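Side-chain contacts in lipoprotein signal peptidase (Staphylococcus aureus, PDB 6RYO), which cleaves the signal peptides from bacterial prolipoproteins within the cell membrane, as an aspartyl peptidase of the A8 family: residues T48-I51 / I52-M56; Q111-L114 / F115-V118. All blocks are in the same frame, centred on the assembly; numbering follows the deposited sequence.

Interaction 1 (T48-I51 / I52-M56). With OLC ((2R)-2,3-dihydroxypropyl (9Z)-octadec-9-enoate), chain G.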
# COMPACT_ATOMS: atom_id res chain seq x y z
N THR A 48 -10.71 4.12 -5.30
CA THR A 48 -10.12 5.43 -5.58
C THR A 48 -9.24 5.39 -6.83
O THR A 48 -9.30 6.30 -7.66
CB THR A 48 -9.31 5.91 -4.37
OG1 THR A 48 -8.45 4.86 -3.93
CG2 THR A 48 -10.24 6.33 -3.24
N LYS A 49 -8.41 4.35 -6.95
CA LYS A 49 -7.63 4.17 -8.17
C LYS A 49 -8.52 4.15 -9.40
O LYS A 49 -8.19 4.77 -10.42
CB LYS A 49 -6.83 2.87 -8.09
CG LYS A 49 -5.54 2.94 -7.29
CD LYS A 49 -4.96 1.55 -7.10
CE LYS A 49 -3.55 1.60 -6.56
NZ LYS A 49 -3.03 0.24 -6.26
N TYR A 50 -9.65 3.46 -9.32
CA TYR A 50 -10.54 3.33 -10.48
C TYR A 50 -11.28 4.63 -10.77
O TYR A 50 -11.55 4.93 -11.94
CB TYR A 50 -11.53 2.19 -10.25
CG TYR A 50 -12.52 2.01 -11.38
CD1 TYR A 50 -13.80 2.53 -11.28
CD2 TYR A 50 -12.18 1.33 -12.53
CE1 TYR A 50 -14.72 2.38 -12.31
CE2 TYR A 50 -13.08 1.16 -13.57
CZ TYR A 50 -14.35 1.69 -13.45
OH TYR A 50 -15.25 1.53 -14.48
N ILE A 51 -11.64 5.39 -9.73
CA ILE A 51 -12.33 6.65 -9.95
C ILE A 51 -11.44 7.61 -10.73
O ILE A 51 -11.89 8.30 -11.65
CB ILE A 51 -12.79 7.26 -8.62
CG1 ILE A 51 -13.70 6.29 -7.86
CG2 ILE A 51 -13.51 8.58 -8.84
CD1 ILE A 51 -14.86 5.76 -8.67
N ILE A 52 -10.15 7.66 -10.38
CA ILE A 52 -9.21 8.54 -11.07
C ILE A 52 -9.01 8.10 -12.51
O ILE A 52 -8.88 8.93 -13.42
CB ILE A 52 -7.87 8.60 -10.31
CG1 ILE A 52 -8.11 8.98 -8.85
CG2 ILE A 52 -6.92 9.58 -10.97
CD1 ILE A 52 -8.93 10.22 -8.67
N ALA A 53 -8.99 6.78 -12.75
CA ALA A 53 -8.75 6.27 -14.09
C ALA A 53 -9.88 6.61 -15.05
O ALA A 53 -9.65 6.79 -16.25
CB ALA A 53 -8.53 4.76 -14.04
N THR A 54 -11.12 6.69 -14.55
CA THR A 54 -12.28 6.86 -15.41
C THR A 54 -12.81 8.29 -15.46
O THR A 54 -13.67 8.59 -16.30
CB THR A 54 -13.41 5.92 -14.97
OG1 THR A 54 -13.75 6.19 -13.61
CG2 THR A 54 -12.96 4.48 -15.10
N THR A 55 -12.33 9.18 -14.59
CA THR A 55 -12.76 10.57 -14.59
C THR A 55 -11.72 11.53 -15.13
O THR A 55 -12.05 12.70 -15.39
CB THR A 55 -13.16 11.03 -13.18
OG1 THR A 55 -12.27 10.46 -12.22
CG2 THR A 55 -14.58 10.62 -12.87
N MET A 56 -10.47 11.09 -15.31
CA MET A 56 -9.38 12.00 -15.63
C MET A 56 -8.53 11.40 -16.74
O MET A 56 -8.70 10.25 -17.15
CB MET A 56 -8.52 12.30 -14.40
CG MET A 56 -9.30 12.82 -13.21
SD MET A 56 -8.28 12.94 -11.73
CE MET A 56 -7.02 14.09 -12.28
C10 OLC G . -7.18 10.62 -0.11
C9 OLC G . -7.94 10.08 -1.04
C11 OLC G . -6.89 12.12 -0.09
C8 OLC G . -8.58 10.94 -2.13
C24 OLC G . -12.43 15.72 -11.84
C12 OLC G . -7.06 12.65 1.33
C7 OLC G . -9.67 10.13 -2.83
C13 OLC G . -5.71 12.63 2.05
C6 OLC G . -10.03 10.76 -4.17
C5 OLC G . -11.35 10.17 -4.66
C4 OLC G . -11.50 10.38 -6.17
C3 OLC G . -11.96 11.80 -6.46
C2 OLC G . -12.07 12.01 -7.97
C21 OLC G . -13.14 15.25 -9.49
C1 OLC G . -12.87 13.27 -8.26
C22 OLC G . -13.61 15.71 -10.87
O19 OLC G . -13.56 13.73 -7.41
O25 OLC G . -12.76 16.48 -12.97
O23 OLC G . -14.59 14.84 -11.34
O20 OLC G . -12.80 13.89 -9.51

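Interaction 2 (Q111-L114 / F115-V118). With OLC ((2R)-2,3-dihydroxypropyl (9Z)-octadec-9-enoate), chain D.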
# COMPACT_ATOMS: atom_id res chain seq x y z
N GLN A 111 1.18 -13.79 17.57
CA GLN A 111 0.13 -14.36 18.41
C GLN A 111 -0.16 -13.46 19.60
O GLN A 111 0.75 -12.86 20.18
CB GLN A 111 0.53 -15.75 18.89
CG GLN A 111 1.01 -16.68 17.80
CD GLN A 111 2.33 -17.33 18.15
OE1 GLN A 111 3.19 -16.72 18.78
NE2 GLN A 111 2.49 -18.59 17.76
N TYR A 112 -1.44 -13.35 19.95
CA TYR A 112 -1.93 -12.57 21.08
C TYR A 112 -1.55 -11.10 21.00
O TYR A 112 -1.65 -10.38 22.00
CB TYR A 112 -1.47 -13.15 22.42
CG TYR A 112 -1.51 -14.65 22.50
CD1 TYR A 112 -2.72 -15.34 22.52
CD2 TYR A 112 -0.34 -15.39 22.55
CE1 TYR A 112 -2.76 -16.71 22.60
CE2 TYR A 112 -0.36 -16.77 22.62
CZ TYR A 112 -1.57 -17.43 22.65
OH TYR A 112 -1.61 -18.80 22.72
N ASN A 113 -1.10 -10.63 19.83
CA ASN A 113 -0.62 -9.26 19.65
C ASN A 113 -1.47 -8.61 18.56
O ASN A 113 -1.15 -8.71 17.38
CB ASN A 113 0.87 -9.26 19.30
CG ASN A 113 1.50 -7.89 19.40
OD1 ASN A 113 0.85 -6.87 19.16
ND2 ASN A 113 2.79 -7.85 19.74
N LEU A 114 -2.56 -7.95 18.97
CA LEU A 114 -3.43 -7.29 18.00
C LEU A 114 -2.70 -6.17 17.27
O LEU A 114 -2.93 -5.94 16.07
CB LEU A 114 -4.68 -6.76 18.69
CG LEU A 114 -5.66 -5.95 17.83
CD1 LEU A 114 -6.14 -6.78 16.66
CD2 LEU A 114 -6.83 -5.46 18.67
N PHE A 115 -1.82 -5.45 17.97
CA PHE A 115 -1.11 -4.32 17.38
C PHE A 115 -0.31 -4.75 16.15
O PHE A 115 -0.40 -4.11 15.09
CB PHE A 115 -0.20 -3.67 18.41
CG PHE A 115 0.61 -2.52 17.88
CD1 PHE A 115 1.92 -2.72 17.46
CD2 PHE A 115 0.07 -1.25 17.80
CE1 PHE A 115 2.66 -1.67 16.96
CE2 PHE A 115 0.81 -0.20 17.30
CZ PHE A 115 2.11 -0.41 16.89
N MET A 116 0.48 -5.81 16.28
CA MET A 116 1.28 -6.27 15.14
C MET A 116 0.41 -6.89 14.06
O MET A 116 0.68 -6.74 12.87
CB MET A 116 2.35 -7.25 15.61
CG MET A 116 3.53 -6.60 16.31
SD MET A 116 5.06 -7.52 16.06
CE MET A 116 4.71 -9.03 16.95
N GLN A 117 -0.64 -7.62 14.46
CA GLN A 117 -1.55 -8.22 13.49
C GLN A 117 -2.22 -7.15 12.64
O GLN A 117 -2.43 -7.34 11.43
CB GLN A 117 -2.58 -9.09 14.20
CG GLN A 117 -2.01 -10.36 14.81
CD GLN A 117 -3.07 -11.23 15.46
OE1 GLN A 117 -4.27 -11.02 15.25
NE2 GLN A 117 -2.64 -12.20 16.25
N VAL A 118 -2.58 -6.01 13.25
CA VAL A 118 -3.10 -4.88 12.49
C VAL A 118 -2.03 -4.35 11.54
O VAL A 118 -2.30 -4.03 10.37
CB VAL A 118 -3.61 -3.78 13.43
CG1 VAL A 118 -3.91 -2.50 12.66
CG2 VAL A 118 -4.85 -4.25 14.18
C10 OLC D . -4.10 8.96 8.46
C9 OLC D . -4.44 7.81 9.01
C11 OLC D . -3.16 9.91 9.19
C8 OLC D . -3.88 7.43 10.38
C24 OLC D . -5.40 -2.03 18.93
C7 OLC D . -3.98 5.92 10.59
C6 OLC D . -3.12 5.52 11.78
C5 OLC D . -3.40 4.06 12.14
C4 OLC D . -2.95 3.80 13.58
C3 OLC D . -4.02 2.96 14.28
C2 OLC D . -3.46 2.39 15.58
C21 OLC D . -4.50 -0.54 17.15
C1 OLC D . -3.55 0.87 15.54
C22 OLC D . -4.21 -1.18 18.51
O19 OLC D . -3.81 0.31 14.53
O25 OLC D . -5.12 -2.63 20.16
O23 OLC D . -3.08 -1.99 18.41
O20 OLC D . -3.35 0.13 16.71

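Interaction 1 (T48-I51 / I52-M56)
The last turns of the first transmembrane helix, 31-55, end here with Y50 and T54 one turn apart on the same flank. T54 lays its methyl CG2 over one face of the Y50 ring in a CH-pi contact, 3.8 Å from the ring centroid and displaced toward the rim at CZ, where CG2 comes to 3.5 Å. At chi1 58° the T54 methyl stands beside its own backbone N, opposite the carbonyl carbon, and so over the tyrosine, while OG1 takes the position between N and carbonyl carbon. There T54 OG1 donates to Y50 O at 3.0 Å while T54 N donates to the same Y50 O at 3.2 Å. The two donors arrive from opposite faces of the carbonyl plane, so one oxygen is gripped twice near the helix end. Just before it the backbone bonding is regular, I52 N to T48 O and A53 N to K49 O.

On another flank I52 CD1 lies 3.6 Å from C4 of the monoolein of chain G, I51 CG2 touches the same carbon, and T48 CG2 meets C7. K49 points elsewhere, its NZ in salt bridges with D45 and D133. A threonine hydroxyl returned to the carbonyl four residues back is a familiar feature of transmembrane helices.

Interaction 2 (Q111-L114 / F115-V118)
N113 lays its amide across the bent side chain of M116, with ND2 3.6 Å from the methyl CE and nearly as close to CG. The methionine chain folds at chi2 and chi3, which brings CE back against the amide instead of letting it run straight out from the helix. The other end of the amide does the polar work: N113 OD1 accepts from M116 N at 3.1 Å. The N-H points almost straight at the oxygen (165°), yet the donor stands well above the amide plane, 58° out of it, and so misses the lone-pair directions. With CG of N113 anti to its own backbone N (chi1 -167°), the carboxamide swings forward over the first turn.

This is an N-cap: N113 closes the start of helix 114-137, giving one of the amides of the first turn an acceptor that no earlier turn could supply. The regular bonds begin directly afterwards, Q117 N to N113 O and V118 N to L114 O at 2.8 Å. Beside the second of these, L114 CD1 packs on V118 CG2 at 3.8 Å.

Q117 runs its CG past N113 O and extends back toward the preceding loop, where NE2 is bonded to the carbonyls of A110 and K28 and OE1 to F30 N, tying the helix start to the N-terminal segment. A monoolein of chain D sets its glycerol head against the same turn. Its O23 lies in the plane of the F115 ring at the edge, 3.3 Å from CD2, its O25 approaches L114 CD2 at 3.6 Å, and its ester carbonyl oxygen O19 is 3.4 Å from V118 CG1.

In the fold
Interaction 1 finishes helix 31-55 and interaction 2 starts helix 114-137, on opposite sides of the chain's centre. Their centres are about 34 Å apart and their nearest atoms about 17 Å apart, without touching. Both meet monoolein, but different molecules. They differ in relation to the predicted catalytic pair: the side chain of K49 in interaction 1 is about 6 Å from that of D142 and about 7 Å from that of D160, whereas interaction 2 is remote from both. V118 of interaction 2 nevertheless packs on I37, in the same helix that carries interaction 1.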